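Local coordinates for glutathione peroxidase-like protein (PDB 3DWV), which probably reduces peroxides as a glutathione peroxidase-type tryparedoxin peroxidase with a thioredoxin-like fold, at residues E30-D33 and A34-P38. The protein carries 1 engineered substitution. Residues are numbered along the deposited sequence; the frame is centred on the assembly and turned at random.
Sequences EVLD and ADHKP
Asp33 and Lys37 clasp the base of a tight surface turn in the loop before strand 49-54. The chain reverses in a type I turn from Asp33 to His36, closed by His36 N on Asp33 O (2.7 Å), while Asp33 N donates to Lys37 O at 2.9 Å. This pair of bonds, with His36 in the left-handed helical region, fits a type I turn followed by a G1 bulge. From CB, the Asp33 side chain takes a chi1 of 65°, which sets CG between its own N and carbonyl carbon and turns the carboxylate in among the amides of the turn. Asp33 CG lies 3.6 Å from Lys37 O. One branch, Asp33 OD1, accepts from Asp35 N, as in an Asx turn, and from Lys37 N, each 2.8 Å away; the two donors come from opposite faces of the carboxylate, and the Lys37 bond is the straighter (168° at the hydrogen). The other branch, Asp33 OD2, meets Lys37 NZ at 3.1 Å in a salt bridge and takes a water that also donates to Pro38 O. The lysine chain, long and flexible enough to bend at chi3 and chi4, brings Lys37 NZ 2.7 Å from Asp35 OD2 as well. Next to the turn, at the bridged pair, Leu32 CD2 packs on Pro38 CA at 3.8 Å. Aspartate suits its place because its short side chain can bind the turn's amides; the shared ammonium probably offsets the closeness of two carboxylates, favouring their ionised forms.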
ATOM      1  N   GLU A  30     -12.401  -5.376   5.274  1.00 12.10           N
ATOM      2  CA  GLU A  30     -13.193  -5.286   4.053  1.00 12.31           C
ATOM      3  C   GLU A  30     -12.467  -4.552   2.949  1.00 12.85           C
ATOM      4  O   GLU A  30     -11.988  -3.420   3.229  1.00 12.60           O
ATOM      5  CB  GLU A  30     -14.507  -4.512   4.330  1.00 14.74           C
ATOM      6  CG  GLU A  30     -15.426  -4.560   3.121  1.00 17.13           C
ATOM      7  CD  GLU A  30     -16.849  -4.113   3.449  1.00 18.33           C
ATOM      8  OE1 GLU A  30     -16.979  -3.337   4.419  1.00 17.74           O
ATOM      9  OE2 GLU A  30     -17.817  -4.511   2.759  1.00 20.87           O
ATOM     10  N   VAL A  31     -12.351  -5.124   1.767  1.00 12.59           N
ATOM     11  CA  VAL A  31     -11.725  -4.450   0.614  1.00 12.49           C
ATOM     12  C   VAL A  31     -12.644  -4.579  -0.575  1.00 11.75           C
ATOM     13  O   VAL A  31     -13.143  -5.640  -0.992  1.00 13.97           O
ATOM     14  CB  VAL A  31     -10.321  -5.047   0.349  1.00 10.97           C
ATOM     15  CG1 VAL A  31      -9.663  -4.485  -0.882  1.00 10.60           C
ATOM     16  CG2 VAL A  31      -9.385  -4.869   1.572  1.00 13.60           C
ATOM     17  N   LEU A  32     -12.882  -3.415  -1.190  1.00 11.85           N
ATOM     18  CA  LEU A  32     -13.509  -3.345  -2.504  1.00 13.74           C
ATOM     19  C   LEU A  32     -12.476  -3.027  -3.595  1.00 14.36           C
ATOM     20  O   LEU A  32     -11.558  -2.189  -3.404  1.00 13.96           O
ATOM     21  CB  LEU A  32     -14.621  -2.294  -2.558  1.00 12.11           C
ATOM     22  CG  LEU A  32     -15.712  -2.325  -1.488  1.00 12.22           C
ATOM     23  CD1 LEU A  32     -16.772  -1.277  -1.877  1.00 15.68           C
ATOM     24  CD2 LEU A  32     -16.338  -3.703  -1.300  1.00 14.77           C
ATOM     25  N   ASP A  33     -12.637  -3.729  -4.738  1.00 15.57           N
ATOM     26  CA  ASP A  33     -11.778  -3.475  -5.902  1.00 14.78           C
ATOM     27  C   ASP A  33     -12.158  -2.171  -6.604  1.00 16.33           C
ATOM     28  O   ASP A  33     -13.065  -1.462  -6.196  1.00 13.70           O
ATOM     29  CB  ASP A  33     -11.861  -4.614  -6.900  1.00 19.27           C
ATOM     30  CG  ASP A  33     -13.191  -4.853  -7.582  1.00 22.24           C
ATOM     31  OD1 ASP A  33     -14.000  -3.926  -7.709  1.00 20.36           O
ATOM     32  OD2 ASP A  33     -13.452  -6.004  -8.049  1.00 21.64           O
ATOM     33  N   ALA A  34     -11.477  -1.885  -7.725  1.00 15.28           N
ATOM     34  CA  ALA A  34     -11.678  -0.598  -8.391  1.00 16.63           C
ATOM     35  C   ALA A  34     -13.069  -0.419  -8.986  1.00 20.27           C
ATOM     36  O   ALA A  34     -13.454   0.716  -9.286  1.00 18.33           O
ATOM     37  CB  ALA A  34     -10.596  -0.428  -9.455  1.00 19.07           C
ATOM     38  N   ASP A  35     -13.837  -1.494  -9.158  1.00 20.58           N
ATOM     39  CA  ASP A  35     -15.218  -1.398  -9.614  1.00 21.31           C
ATOM     40  C   ASP A  35     -16.162  -1.488  -8.421  1.00 21.23           C
ATOM     41  O   ASP A  35     -17.375  -1.627  -8.598  1.00 24.14           O
ATOM     42  CB  ASP A  35     -15.635  -2.489 -10.604  1.00 29.07           C
ATOM     43  CG  ASP A  35     -14.497  -2.942 -11.493  1.00 41.71           C
ATOM     44  OD1 ASP A  35     -14.147  -2.149 -12.400  1.00 44.68           O
ATOM     45  OD2 ASP A  35     -14.011  -4.071 -11.244  1.00 55.01           O
ATOM     46  N   HIS A  36     -15.587  -1.386  -7.240  1.00 19.08           N
ATOM     47  CA  HIS A  36     -16.394  -1.372  -6.033  1.00 21.69           C
ATOM     48  C   HIS A  36     -17.083  -2.693  -5.826  1.00 20.04           C
ATOM     49  O   HIS A  36     -18.165  -2.789  -5.240  1.00 22.25           O
ATOM     50  CB  HIS A  36     -17.368  -0.190  -6.177  1.00 23.51           C
ATOM     51  CG  HIS A  36     -16.511   1.032  -5.912  1.00 27.97           C
ATOM     52  ND1 HIS A  36     -16.190   1.935  -6.888  1.00 26.46           N
ATOM     53  CD2 HIS A  36     -15.899   1.455  -4.775  1.00 30.81           C
ATOM     54  CE1 HIS A  36     -15.435   2.884  -6.388  1.00 28.70           C
ATOM     55  NE2 HIS A  36     -15.246   2.614  -5.109  1.00 30.98           N
ATOM     56  N   LYS A  37     -16.440  -3.777  -6.289  1.00 18.63           N
ATOM     57  CA  LYS A  37     -17.036  -5.065  -5.892  1.00 22.89           C
ATOM     58  C   LYS A  37     -16.237  -5.675  -4.766  1.00 16.94           C
ATOM     59  O   LYS A  37     -15.064  -5.305  -4.573  1.00 22.52           O
ATOM     60  CB  LYS A  37     -17.087  -6.016  -7.067  1.00 25.11           C
ATOM     61  CG  LYS A  37     -17.936  -5.474  -8.219  1.00 25.76           C
ATOM     62  CD  LYS A  37     -17.566  -6.289  -9.458  1.00 32.94           C
ATOM     63  CE  LYS A  37     -16.115  -6.756  -9.375  1.00 41.83           C
ATOM     64  NZ  LYS A  37     -15.282  -6.353 -10.556  1.00 57.40           N
ATOM     65  N   PRO A  38     -16.793  -6.590  -4.011  1.00 18.27           N
ATOM     66  CA  PRO A  38     -15.996  -7.141  -2.910  1.00 20.07           C
ATOM     67  C   PRO A  38     -14.772  -7.857  -3.480  1.00 18.52           C
ATOM     68  O   PRO A  38     -14.935  -8.590  -4.479  1.00 18.54           O
ATOM     69  CB  PRO A  38     -16.933  -8.131  -2.237  1.00 21.10           C
ATOM     70  CG  PRO A  38     -18.293  -7.644  -2.658  1.00 27.38           C
ATOM     71  CD  PRO A  38     -18.122  -7.212  -4.095  1.00 25.46           C
TER
HETATM   72  O   HOH W   1     -14.027  -8.600  -7.004  1.00 30.81           O